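Local atomic coordinates of protein (tenascin) (Gallus gallus, PDB entry 1QR4), a protein that functions in extracellular-matrix adhesion and, through a segment of two fibronectin type III domains, probably binds heparin and contactin. Residues S110-W115 / K146-L151; Y125-V130 / V162-V167; G96-I101 / E174-I179. One frame throughout, in Å; residues are numbered along the deposited sequence.

The second fibronectin type III domain of this pair illustrates how a beta sandwich is built from contacts distant in sequence. Contact 1 pairs two strands of the three-stranded sheet and contact 2 two central strands of the four-stranded sheet; their centres lie about 11 Å apart and their side chains meet in the core, with W115 CE3 3.5 Å from I164 CD1. Contact 3 brings the entry to the domain against the outermost strand 171-181, its centre about 8 Å from that of contact 2 and about 13 Å from contact 1's. S166 OG of contact 2 hydrogen-bonds to G96 O of contact 3. All three lie away from the putative heparin-binding site, whose residues belong to the first domain.

Contact 1 of 3, residues S110-W115 / K146-L151; sequences SATVSW and KTRTKL
Two torsions set up the meeting of W115 and T147: chi1 of 55° places the tryptophan CG between its own backbone N and carbonyl carbon, and chi1 of 175° sets T147 OG1 anti to its backbone N. From there T147 OG1 donates to W115 O over 2.7 Å, nearly along the C=O axis. The T147-R148 backbone passes over one face of the W115 indole, with T147 O 3.5 Å above the ring plane and over its centre. R148 N follows over the same face, displaced toward the rim, while R148 CA makes a CH-pi contact with the six-membered ring. T147 O is doubly gripped, since W115 N (3.1 Å) and S114 OG (3.3 Å) reach it from opposite faces of its carbonyl plane.

Beyond this end the strands pair in antiparallel register. T149 N donates to V113 O in a bond of 2.9 Å, and its return partner, V113 N to T149 O, is weak; A111 and L151 exchange a further pair. On the inner face V113 and T149 lie side by side, CG1 of the valine 3.7 Å from CG2 of the threonine, and L151 CG adds to the same apolar strip. On the other face, S114 CB packs on R148 CB at 3.8 Å, with the guanidinium farther off.

These are strands B and E of the fibronectin type III fold, and W115 is the strand B tryptophan familiar from its core. Strand 101-104 pairs along the far side of 111-115, while I164 of strand 159-168 and V142 of strand 138-143 pack against the indole from the opposing sheet.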
ATOM      1  N   SER A 110       6.852 -20.574 -23.953  1.00 61.63           N
ATOM      2  CA  SER A 110       6.962 -19.162 -23.606  1.00 62.55           C
ATOM      3  C   SER A 110       5.646 -18.401 -23.595  1.00 63.92           C
ATOM      4  O   SER A 110       4.737 -18.695 -24.375  1.00 66.40           O
ATOM      5  CB  SER A 110       7.910 -18.473 -24.575  1.00 78.63           C
ATOM      6  OG  SER A 110       7.397 -18.551 -25.893  1.00 88.12           O
ATOM      7  N   ALA A 111       5.584 -17.370 -22.751  1.00 54.35           N
ATOM      8  CA  ALA A 111       4.385 -16.549 -22.634  1.00 47.58           C
ATOM      9  C   ALA A 111       4.700 -15.101 -22.317  1.00 47.60           C
ATOM     10  O   ALA A 111       5.635 -14.797 -21.576  1.00 55.94           O
ATOM     11  CB  ALA A 111       3.454 -17.115 -21.576  1.00 54.62           C
ATOM     12  N   THR A 112       3.904 -14.210 -22.891  1.00 43.68           N
ATOM     13  CA  THR A 112       4.066 -12.788 -22.676  1.00 52.27           C
ATOM     14  C   THR A 112       3.092 -12.330 -21.593  1.00 55.47           C
ATOM     15  O   THR A 112       1.884 -12.231 -21.837  1.00 57.63           O
ATOM     16  CB  THR A 112       3.802 -11.976 -23.984  1.00 63.54           C
ATOM     17  OG1 THR A 112       4.834 -12.249 -24.941  1.00 76.36           O
ATOM     18  CG2 THR A 112       3.766 -10.463 -23.713  1.00 62.24           C
ATOM     19  N   VAL A 113       3.615 -12.108 -20.387  1.00 50.33           N
ATOM     20  CA  VAL A 113       2.801 -11.617 -19.281  1.00 34.70           C
ATOM     21  C   VAL A 113       2.859 -10.096 -19.325  1.00 33.07           C
ATOM     22  O   VAL A 113       3.913  -9.511 -19.565  1.00 38.17           O
ATOM     23  CB  VAL A 113       3.282 -12.168 -17.922  1.00 36.28           C
ATOM     24  CG1 VAL A 113       4.771 -11.999 -17.771  1.00 28.76           C
ATOM     25  CG2 VAL A 113       2.538 -11.489 -16.794  1.00 38.38           C
ATOM     26  N   SER A 114       1.704  -9.465 -19.171  1.00 30.69           N
ATOM     27  CA  SER A 114       1.604  -8.014 -19.210  1.00 34.61           C
ATOM     28  C   SER A 114       0.779  -7.529 -18.010  1.00 37.29           C
ATOM     29  O   SER A 114       0.041  -8.311 -17.404  1.00 39.85           O
ATOM     30  CB  SER A 114       0.949  -7.597 -20.521  1.00 28.44           C
ATOM     31  OG  SER A 114       0.665  -6.216 -20.542  1.00 56.23           O
ATOM     32  N   TRP A 115       0.932  -6.258 -17.637  1.00 42.06           N
ATOM     33  CA  TRP A 115       0.191  -5.703 -16.490  1.00 42.64           C
ATOM     34  C   TRP A 115      -0.108  -4.235 -16.641  1.00 27.85           C
ATOM     35  O   TRP A 115       0.596  -3.531 -17.338  1.00 34.85           O
ATOM     36  CB  TRP A 115       0.977  -5.886 -15.187  1.00 33.45           C
ATOM     37  CG  TRP A 115       2.341  -5.300 -15.266  1.00 37.25           C
ATOM     38  CD1 TRP A 115       2.697  -4.015 -14.989  1.00 30.01           C
ATOM     39  CD2 TRP A 115       3.528  -5.960 -15.729  1.00 35.36           C
ATOM     40  NE1 TRP A 115       4.030  -3.828 -15.263  1.00 38.28           N
ATOM     41  CE2 TRP A 115       4.567  -5.003 -15.716  1.00 29.53           C
ATOM     42  CE3 TRP A 115       3.813  -7.268 -16.156  1.00 22.68           C
ATOM     43  CZ2 TRP A 115       5.877  -5.309 -16.117  1.00 37.99           C
ATOM     44  CZ3 TRP A 115       5.119  -7.574 -16.556  1.00 35.04           C
ATOM     45  CH2 TRP A 115       6.132  -6.595 -16.531  1.00 34.18           C
ATOM     46  N   LYS A 146       8.587  -0.220 -18.407  1.00 57.68           N
ATOM     47  CA  LYS A 146       8.099  -1.420 -19.087  1.00 59.00           C
ATOM     48  C   LYS A 146       6.790  -1.886 -18.473  1.00 66.50           C
ATOM     49  O   LYS A 146       6.617  -1.854 -17.251  1.00 71.65           O
ATOM     50  CB  LYS A 146       9.134  -2.549 -19.018  1.00 61.55           C
ATOM     51  CG  LYS A 146      10.516  -2.154 -19.529  1.00 78.55           C
ATOM     52  CD  LYS A 146      11.365  -3.377 -19.836  1.00 99.59           C
ATOM     53  CE  LYS A 146      10.818  -4.136 -21.050  1.00 99.81           C
ATOM     54  NZ  LYS A 146      11.616  -5.349 -21.424  1.00 99.74           N
ATOM     55  N   THR A 147       5.878  -2.335 -19.331  1.00 58.06           N
ATOM     56  CA  THR A 147       4.563  -2.791 -18.901  1.00 44.31           C
ATOM     57  C   THR A 147       4.309  -4.260 -19.255  1.00 50.69           C
ATOM     58  O   THR A 147       3.194  -4.764 -19.097  1.00 53.32           O
ATOM     59  CB  THR A 147       3.472  -1.886 -19.516  1.00 52.49           C
ATOM     60  OG1 THR A 147       2.168  -2.383 -19.197  1.00 67.41           O
ATOM     61  CG2 THR A 147       3.629  -1.816 -21.024  1.00 61.05           C
ATOM     62  N   ARG A 148       5.357  -4.957 -19.696  1.00 52.49           N
ATOM     63  CA  ARG A 148       5.239  -6.370 -20.070  1.00 51.93           C
ATOM     64  C   ARG A 148       6.584  -7.077 -20.176  1.00 45.05           C
ATOM     65  O   ARG A 148       7.631  -6.437 -20.279  1.00 51.67           O
ATOM     66  CB  ARG A 148       4.505  -6.522 -21.413  1.00 58.68           C
ATOM     67  CG  ARG A 148       5.268  -6.005 -22.637  1.00 48.78           C
ATOM     68  CD  ARG A 148       4.500  -6.259 -23.922  1.00 68.23           C
ATOM     69  NE  ARG A 148       3.140  -5.719 -23.864  1.00 87.39           N
ATOM     70  CZ  ARG A 148       2.128  -6.148 -24.617  1.00 90.87           C
ATOM     71  NH1 ARG A 148       2.320  -7.124 -25.494  1.00 83.98           N
ATOM     72  NH2 ARG A 148       0.914  -5.625 -24.472  1.00 84.81           N
ATOM     73  N   THR A 149       6.548  -8.405 -20.134  1.00 43.17           N
ATOM     74  CA  THR A 149       7.763  -9.197 -20.279  1.00 46.94           C
ATOM     75  C   THR A 149       7.465 -10.584 -20.839  1.00 54.91           C
ATOM     76  O   THR A 149       6.319 -11.049 -20.855  1.00 59.41           O
ATOM     77  CB  THR A 149       8.591  -9.320 -18.967  1.00 39.31           C
ATOM     78  OG1 THR A 149       9.968  -9.575 -19.291  1.00 43.73           O
ATOM     79  CG2 THR A 149       8.078 -10.473 -18.109  1.00 53.92           C
ATOM     80  N   LYS A 150       8.530 -11.224 -21.299  1.00 58.17           N
ATOM     81  CA  LYS A 150       8.472 -12.538 -21.898  1.00 64.27           C
ATOM     82  C   LYS A 150       9.027 -13.561 -20.930  1.00 58.77           C
ATOM     83  O   LYS A 150      10.052 -13.325 -20.287  1.00 51.84           O
ATOM     84  CB  LYS A 150       9.308 -12.531 -23.188  1.00 83.98           C
ATOM     85  CG  LYS A 150      10.752 -12.030 -22.989  1.00 99.10           C
ATOM     86  CD  LYS A 150      11.543 -11.909 -24.291  1.00100.00           C
ATOM     87  CE  LYS A 150      11.112 -10.702 -25.117  1.00 99.93           C
ATOM     88  NZ  LYS A 150      12.018 -10.493 -26.288  1.00 99.96           N
ATOM     89  N   LEU A 151       8.306 -14.665 -20.770  1.00 47.99           N
ATOM     90  CA  LEU A 151       8.765 -15.741 -19.906  1.00 52.54           C
ATOM     91  C   LEU A 151       9.248 -16.846 -20.845  1.00 55.97           C
ATOM     92  O   LEU A 151       8.645 -17.074 -21.901  1.00 57.24           O
ATOM     93  CB  LEU A 151       7.641 -16.235 -18.983  1.00 54.39           C
ATOM     94  CG  LEU A 151       7.065 -15.265 -17.939  1.00 46.89           C
ATOM     95  CD1 LEU A 151       6.188 -16.015 -16.955  1.00 38.13           C
ATOM     96  CD2 LEU A 151       8.183 -14.590 -17.188  1.00 49.30           C
TER

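Contact 2 of 3, residues Y125-V130 / V162-V167; sequences YRVSYV and VNIISV
N163 and S128 face one another as a hydrogen-bonded antiparallel pair, and the asparagine repays being followed outward. Its CB lies 3.3 Å from S128 OG. CG stands anti to the asparagine's own carbonyl carbon (chi1 -50°), and chi2 of 108° then sets OD1 again 3.3 Å from S128 OG. At the tip, OD1 accepts a hydrogen bond of 3.0 Å from a water that also bonds S128 OG, so the two polar groups share a solvent bridge, while ND2 packs against CB of S177 on strand 171-181.

The backbones follow the regular antiparallel pattern. S128 N donates to N163 O and N163 N to S128 O; R126 and I165 repeat the exchange, with R126 N 2.7 Å from I165 O. On the inner face V127 and I164 lie side by side, with both valine methyls 4.1 Å from I164 CG1, and V162 CG2 packs on Y129 CB at 3.7 Å. At the other end, Y125 CE1 lies 3.7 Å from S166 OG, a hydroxyl whose hydrogen bond goes to G96 O.

This is the pairing of strands C and F, the middle of the four-stranded sheet in a type III domain. Strand 138-143 flanks 124-131 on one side and strand 171-181 flanks 159-168 on the other, while I101 and F103 of strand 101-104 cover V162 from across the sandwich.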
ATOM      1  N   TYR A 125       9.509  -3.784 -11.228  1.00 44.39           N
ATOM      2  CA  TYR A 125       8.464  -4.770 -10.934  1.00 27.35           C
ATOM      3  C   TYR A 125       9.107  -6.134 -10.725  1.00 30.37           C
ATOM      4  O   TYR A 125      10.011  -6.506 -11.466  1.00 41.53           O
ATOM      5  CB  TYR A 125       7.489  -4.907 -12.102  1.00 11.91           C
ATOM      6  CG  TYR A 125       6.710  -3.667 -12.444  1.00 20.08           C
ATOM      7  CD1 TYR A 125       5.554  -3.335 -11.744  1.00 30.28           C
ATOM      8  CD2 TYR A 125       7.107  -2.837 -13.491  1.00 33.29           C
ATOM      9  CE1 TYR A 125       4.810  -2.210 -12.080  1.00 21.16           C
ATOM     10  CE2 TYR A 125       6.371  -1.706 -13.832  1.00 28.49           C
ATOM     11  CZ  TYR A 125       5.226  -1.404 -13.122  1.00 34.74           C
ATOM     12  OH  TYR A 125       4.489  -0.297 -13.460  1.00 55.83           O
ATOM     13  N   ARG A 126       8.674  -6.874  -9.710  1.00 39.01           N
ATOM     14  CA  ARG A 126       9.210  -8.214  -9.491  1.00 44.20           C
ATOM     15  C   ARG A 126       8.164  -9.263  -9.897  1.00 44.92           C
ATOM     16  O   ARG A 126       7.135  -9.454  -9.225  1.00 46.68           O
ATOM     17  CB  ARG A 126       9.687  -8.413  -8.050  1.00 45.96           C
ATOM     18  CG  ARG A 126      11.209  -8.433  -7.934  1.00 69.24           C
ATOM     19  CD  ARG A 126      11.689  -9.031  -6.609  1.00 88.68           C
ATOM     20  NE  ARG A 126      11.704  -8.055  -5.519  1.00 99.97           N
ATOM     21  CZ  ARG A 126      12.612  -7.088  -5.390  1.00100.00           C
ATOM     22  NH1 ARG A 126      13.587  -6.959  -6.284  1.00 97.29           N
ATOM     23  NH2 ARG A 126      12.549  -6.256  -4.357  1.00 99.92           N
ATOM     24  N   VAL A 127       8.409  -9.877 -11.054  1.00 38.07           N
ATOM     25  CA  VAL A 127       7.540 -10.899 -11.626  1.00 32.81           C
ATOM     26  C   VAL A 127       8.027 -12.285 -11.251  1.00 26.26           C
ATOM     27  O   VAL A 127       9.037 -12.753 -11.773  1.00 33.00           O
ATOM     28  CB  VAL A 127       7.523 -10.820 -13.172  1.00 23.24           C
ATOM     29  CG1 VAL A 127       6.546 -11.826 -13.733  1.00 22.39           C
ATOM     30  CG2 VAL A 127       7.162  -9.420 -13.632  1.00 33.73           C
ATOM     31  N   SER A 128       7.322 -12.936 -10.337  1.00 27.16           N
ATOM     32  CA  SER A 128       7.695 -14.292  -9.953  1.00 29.63           C
ATOM     33  C   SER A 128       6.744 -15.318 -10.602  1.00 31.75           C
ATOM     34  O   SER A 128       5.613 -14.990 -10.960  1.00 31.90           O
ATOM     35  CB  SER A 128       7.693 -14.441  -8.430  1.00 25.54           C
ATOM     36  OG  SER A 128       6.376 -14.410  -7.904  1.00 55.86           O
ATOM     37  N   TYR A 129       7.225 -16.537 -10.815  1.00 27.66           N
ATOM     38  CA  TYR A 129       6.381 -17.569 -11.400  1.00 31.41           C
ATOM     39  C   TYR A 129       6.826 -18.956 -10.963  1.00 35.18           C
ATOM     40  O   TYR A 129       8.023 -19.252 -10.914  1.00 43.84           O
ATOM     41  CB  TYR A 129       6.319 -17.462 -12.939  1.00 30.21           C
ATOM     42  CG  TYR A 129       7.617 -17.740 -13.655  1.00 37.30           C
ATOM     43  CD1 TYR A 129       8.077 -19.050 -13.822  1.00 35.05           C
ATOM     44  CD2 TYR A 129       8.414 -16.692 -14.121  1.00 29.07           C
ATOM     45  CE1 TYR A 129       9.298 -19.309 -14.425  1.00 47.94           C
ATOM     46  CE2 TYR A 129       9.644 -16.942 -14.728  1.00 36.51           C
ATOM     47  CZ  TYR A 129      10.078 -18.250 -14.872  1.00 41.39           C
ATOM     48  OH  TYR A 129      11.299 -18.511 -15.438  1.00 54.50           O
ATOM     49  N   VAL A 130       5.852 -19.794 -10.623  1.00 35.76           N
ATOM     50  CA  VAL A 130       6.139 -21.154 -10.184  1.00 29.84           C
ATOM     51  C   VAL A 130       4.937 -22.060 -10.488  1.00 43.93           C
ATOM     52  O   VAL A 130       3.790 -21.590 -10.528  1.00 47.91           O
ATOM     53  CB  VAL A 130       6.461 -21.173  -8.659  1.00 22.75           C
ATOM     54  CG1 VAL A 130       5.181 -21.039  -7.827  1.00 30.35           C
ATOM     55  CG2 VAL A 130       7.266 -22.418  -8.277  1.00 31.21           C
ATOM     56  N   VAL A 162       1.591 -16.931 -11.226  1.00 24.67           N
ATOM     57  CA  VAL A 162       2.398 -15.767 -11.577  1.00 30.64           C
ATOM     58  C   VAL A 162       2.023 -14.530 -10.813  1.00 30.52           C
ATOM     59  O   VAL A 162       0.965 -13.959 -11.034  1.00 39.22           O
ATOM     60  CB  VAL A 162       2.296 -15.424 -13.080  1.00 41.63           C
ATOM     61  CG1 VAL A 162       3.030 -14.116 -13.392  1.00 24.61           C
ATOM     62  CG2 VAL A 162       2.869 -16.558 -13.910  1.00 42.45           C
ATOM     63  N   ASN A 163       2.973 -14.069 -10.005  1.00 37.23           N
ATOM     64  CA  ASN A 163       2.826 -12.890  -9.165  1.00 27.55           C
ATOM     65  C   ASN A 163       3.661 -11.739  -9.697  1.00 23.07           C
ATOM     66  O   ASN A 163       4.760 -11.934 -10.217  1.00 26.17           O
ATOM     67  CB  ASN A 163       3.296 -13.213  -7.755  1.00 16.42           C
ATOM     68  CG  ASN A 163       2.666 -14.485  -7.204  1.00 36.24           C
ATOM     69  OD1 ASN A 163       3.330 -15.515  -7.070  1.00 42.41           O
ATOM     70  ND2 ASN A 163       1.385 -14.414  -6.862  1.00 38.94           N
ATOM     71  N   ILE A 164       3.128 -10.537  -9.562  1.00 31.66           N
ATOM     72  CA  ILE A 164       3.815  -9.325  -9.994  1.00 35.95           C
ATOM     73  C   ILE A 164       3.737  -8.317  -8.844  1.00 34.48           C
ATOM     74  O   ILE A 164       2.671  -8.120  -8.247  1.00 34.98           O
ATOM     75  CB  ILE A 164       3.177  -8.739 -11.257  1.00 32.64           C
ATOM     76  CG1 ILE A 164       3.245  -9.776 -12.383  1.00 46.61           C
ATOM     77  CG2 ILE A 164       3.900  -7.456 -11.666  1.00 17.65           C
ATOM     78  CD1 ILE A 164       2.544  -9.352 -13.659  1.00 46.51           C
ATOM     79  N   ILE A 165       4.878  -7.710  -8.516  1.00 34.30           N
ATOM     80  CA  ILE A 165       4.961  -6.749  -7.418  1.00 26.53           C
ATOM     81  C   ILE A 165       5.647  -5.483  -7.875  1.00 28.78           C
ATOM     82  O   ILE A 165       6.591  -5.554  -8.656  1.00 33.36           O
ATOM     83  CB  ILE A 165       5.798  -7.346  -6.272  1.00 18.35           C
ATOM     84  CG1 ILE A 165       4.996  -8.399  -5.525  1.00 34.00           C
ATOM     85  CG2 ILE A 165       6.260  -6.282  -5.312  1.00 41.92           C
ATOM     86  CD1 ILE A 165       5.796  -9.149  -4.485  1.00 48.33           C
ATOM     87  N   SER A 166       5.162  -4.331  -7.411  1.00 24.93           N
ATOM     88  CA  SER A 166       5.781  -3.038  -7.741  1.00 23.92           C
ATOM     89  C   SER A 166       6.865  -2.749  -6.708  1.00 28.91           C
ATOM     90  O   SER A 166       6.715  -3.088  -5.523  1.00 37.45           O
ATOM     91  CB  SER A 166       4.781  -1.896  -7.658  1.00 19.11           C
ATOM     92  OG  SER A 166       3.697  -2.104  -8.523  1.00 42.09           O
ATOM     93  N   VAL A 167       7.936  -2.092  -7.144  1.00 32.20           N
ATOM     94  CA  VAL A 167       9.033  -1.749  -6.250  1.00 38.94           C
ATOM     95  C   VAL A 167       9.480  -0.304  -6.458  1.00 43.38           C
ATOM     96  O   VAL A 167       9.639   0.159  -7.585  1.00 46.74           O
ATOM     97  CB  VAL A 167      10.251  -2.681  -6.450  1.00 31.26           C
ATOM     98  CG1 VAL A 167      11.335  -2.349  -5.432  1.00 57.48           C
ATOM     99  CG2 VAL A 167       9.846  -4.123  -6.305  1.00 35.45           C
TER
HETATM  100  O   HOH W   1       5.492 -17.454  -7.930  1.00 88.02           O

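Contact 3 of 3, residues G96-I101 / E174-I179; sequences GSPKGI and EPISGI
S97 to I101 runs beside E174 to G178 in nearly the same direction, 5° apart end to end, yet no backbone hydrogen bond joins them, so side chains carry the contact. I176 is the chief of these. Its CG1 lies between its own backbone N and carbonyl carbon (chi1 53°), and CD1, extended from there, comes to 3.5 Å from P98 CB while also approaching I101 CB at 4.1 Å. The proline ring and the isoleucine branch cross at a slant, with CG2 turned to the carbonyl of P98. An alanine in place of I176 would probably leave P98 CB and I101 CB without the CD1 they both pack against, opening a gap between them.

The geometry is that of a sandwich edge in the fibronectin type III fold: the chain leading into strand A, in one sheet, lies against strand G, the outermost strand of the other. I101 makes the next contact along it. Its CG1 is anti to the backbone N (chi1 -174°), and CD1 beyond it reaches 3.8 Å from G178 N, while CG2 packs on S177 O.

At the opposite end S97 OG hydrogen-bonds to E20 OE2 of the preceding domain, at the junction of the two, and lies close to E174 O as well. P98 also packs on W115 of strand 111-115, and backbone bonds from I176 and G178 to I164 and V162 hold strand 171-181 to 159-168.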
ATOM      1  N   GLY A  96       1.815   1.276  -4.717  1.00 41.40           N
ATOM      2  CA  GLY A  96       0.698   0.591  -5.358  1.00 42.79           C
ATOM      3  C   GLY A  96       0.959  -0.688  -6.155  1.00 47.32           C
ATOM      4  O   GLY A  96       2.009  -0.839  -6.795  1.00 41.44           O
ATOM      5  N   SER A  97      -0.010  -1.607  -6.103  1.00 41.28           N
ATOM      6  CA  SER A  97       0.038  -2.887  -6.832  1.00 49.82           C
ATOM      7  C   SER A  97      -0.367  -2.664  -8.290  1.00 39.71           C
ATOM      8  O   SER A  97      -1.154  -1.750  -8.570  1.00 41.93           O
ATOM      9  CB  SER A  97      -1.008  -3.869  -6.276  1.00 30.97           C
ATOM     10  OG  SER A  97      -0.781  -4.242  -4.937  1.00 59.13           O
ATOM     11  N   PRO A  98       0.160  -3.484  -9.238  1.00 38.64           N
ATOM     12  CA  PRO A  98      -0.228  -3.316 -10.644  1.00 45.84           C
ATOM     13  C   PRO A  98      -1.706  -3.714 -10.646  1.00 42.32           C
ATOM     14  O   PRO A  98      -2.141  -4.472  -9.775  1.00 39.25           O
ATOM     15  CB  PRO A  98       0.628  -4.353 -11.362  1.00 36.63           C
ATOM     16  CG  PRO A  98       1.834  -4.454 -10.500  1.00 45.22           C
ATOM     17  CD  PRO A  98       1.226  -4.493  -9.123  1.00 38.05           C
ATOM     18  N   LYS A  99      -2.485  -3.196 -11.587  1.00 44.61           N
ATOM     19  CA  LYS A  99      -3.922  -3.476 -11.605  1.00 57.64           C
ATOM     20  C   LYS A  99      -4.464  -4.747 -12.275  1.00 52.99           C
ATOM     21  O   LYS A  99      -5.464  -5.305 -11.815  1.00 49.41           O
ATOM     22  CB  LYS A  99      -4.685  -2.240 -12.094  1.00 63.61           C
ATOM     23  CG  LYS A  99      -4.563  -1.029 -11.172  1.00 65.01           C
ATOM     24  CD  LYS A  99      -4.995  -1.365  -9.735  1.00 77.15           C
ATOM     25  CE  LYS A  99      -6.494  -1.681  -9.630  1.00 87.22           C
ATOM     26  NZ  LYS A  99      -7.374  -0.506  -9.960  1.00100.00           N
ATOM     27  N   GLY A 100      -3.817  -5.226 -13.331  1.00 50.69           N
ATOM     28  CA  GLY A 100      -4.332  -6.420 -13.974  1.00 59.62           C
ATOM     29  C   GLY A 100      -3.322  -7.279 -14.695  1.00 63.76           C
ATOM     30  O   GLY A 100      -2.635  -6.830 -15.616  1.00 76.49           O
ATOM     31  N   ILE A 101      -3.237  -8.538 -14.297  1.00 54.33           N
ATOM     32  CA  ILE A 101      -2.304  -9.432 -14.948  1.00 46.97           C
ATOM     33  C   ILE A 101      -3.003 -10.110 -16.128  1.00 56.25           C
ATOM     34  O   ILE A 101      -4.156 -10.541 -16.019  1.00 64.45           O
ATOM     35  CB  ILE A 101      -1.736 -10.453 -13.948  1.00 28.45           C
ATOM     36  CG1 ILE A 101      -0.648 -11.294 -14.606  1.00 27.87           C
ATOM     37  CG2 ILE A 101      -2.845 -11.301 -13.358  1.00 51.04           C
ATOM     38  CD1 ILE A 101       0.031 -12.247 -13.645  1.00 48.28           C
ATOM     39  N   GLU A 174       1.823  -4.931  -2.618  1.00 52.92           N
ATOM     40  CA  GLU A 174       1.089  -6.177  -2.523  1.00 48.62           C
ATOM     41  C   GLU A 174       1.094  -6.738  -3.948  1.00 38.26           C
ATOM     42  O   GLU A 174       0.996  -5.989  -4.929  1.00 38.37           O
ATOM     43  CB  GLU A 174      -0.331  -5.906  -2.039  1.00 38.77           C
ATOM     44  CG  GLU A 174      -0.393  -5.795  -0.547  1.00 34.19           C
ATOM     45  CD  GLU A 174       0.192  -7.023   0.114  1.00 52.12           C
ATOM     46  OE1 GLU A 174      -0.442  -8.097   0.026  1.00 55.13           O
ATOM     47  OE2 GLU A 174       1.301  -6.936   0.689  1.00 70.62           O
ATOM     48  N   PRO A 175       1.267  -8.054  -4.089  1.00 30.24           N
ATOM     49  CA  PRO A 175       1.293  -8.657  -5.421  1.00 28.26           C
ATOM     50  C   PRO A 175      -0.089  -8.947  -5.955  1.00 39.99           C
ATOM     51  O   PRO A 175      -1.069  -8.965  -5.198  1.00 52.24           O
ATOM     52  CB  PRO A 175       2.007  -9.968  -5.163  1.00 20.65           C
ATOM     53  CG  PRO A 175       1.432 -10.363  -3.837  1.00 17.70           C
ATOM     54  CD  PRO A 175       1.443  -9.075  -3.041  1.00 27.00           C
ATOM     55  N   ILE A 176      -0.162  -9.125  -7.270  1.00 41.77           N
ATOM     56  CA  ILE A 176      -1.391  -9.512  -7.961  1.00 38.80           C
ATOM     57  C   ILE A 176      -0.947 -10.798  -8.636  1.00 40.77           C
ATOM     58  O   ILE A 176       0.243 -10.977  -8.906  1.00 48.63           O
ATOM     59  CB  ILE A 176      -1.790  -8.534  -9.067  1.00 34.21           C
ATOM     60  CG1 ILE A 176      -0.622  -8.328 -10.022  1.00 32.60           C
ATOM     61  CG2 ILE A 176      -2.253  -7.234  -8.480  1.00 45.54           C
ATOM     62  CD1 ILE A 176      -0.966  -7.476 -11.193  1.00 41.19           C
ATOM     63  N   SER A 177      -1.864 -11.717  -8.878  1.00 42.42           N
ATOM     64  CA  SER A 177      -1.437 -12.923  -9.544  1.00 41.08           C
ATOM     65  C   SER A 177      -2.451 -13.478 -10.507  1.00 38.08           C
ATOM     66  O   SER A 177      -3.596 -13.047 -10.549  1.00 37.62           O
ATOM     67  CB  SER A 177      -1.017 -13.980  -8.533  1.00 28.34           C
ATOM     68  OG  SER A 177      -2.130 -14.453  -7.809  1.00 60.74           O
ATOM     69  N   GLY A 178      -1.989 -14.419 -11.315  1.00 40.34           N
ATOM     70  CA  GLY A 178      -2.844 -15.068 -12.277  1.00 39.62           C
ATOM     71  C   GLY A 178      -2.256 -16.424 -12.583  1.00 32.72           C
ATOM     72  O   GLY A 178      -1.107 -16.705 -12.238  1.00 41.65           O
ATOM     73  N   ILE A 179      -3.067 -17.290 -13.176  1.00 41.94           N
ATOM     74  CA  ILE A 179      -2.614 -18.626 -13.553  1.00 34.41           C
ATOM     75  C   ILE A 179      -2.179 -18.598 -15.011  1.00 28.48           C
ATOM     76  O   ILE A 179      -2.867 -18.026 -15.863  1.00 31.56           O
ATOM     77  CB  ILE A 179      -3.736 -19.680 -13.447  1.00 36.40           C
ATOM     78  CG1 ILE A 179      -4.312 -19.745 -12.020  1.00 24.93           C
ATOM     79  CG2 ILE A 179      -3.194 -21.033 -13.904  1.00 40.11           C
ATOM     80  CD1 ILE A 179      -3.615 -20.735 -11.089  1.00 18.66           C
TER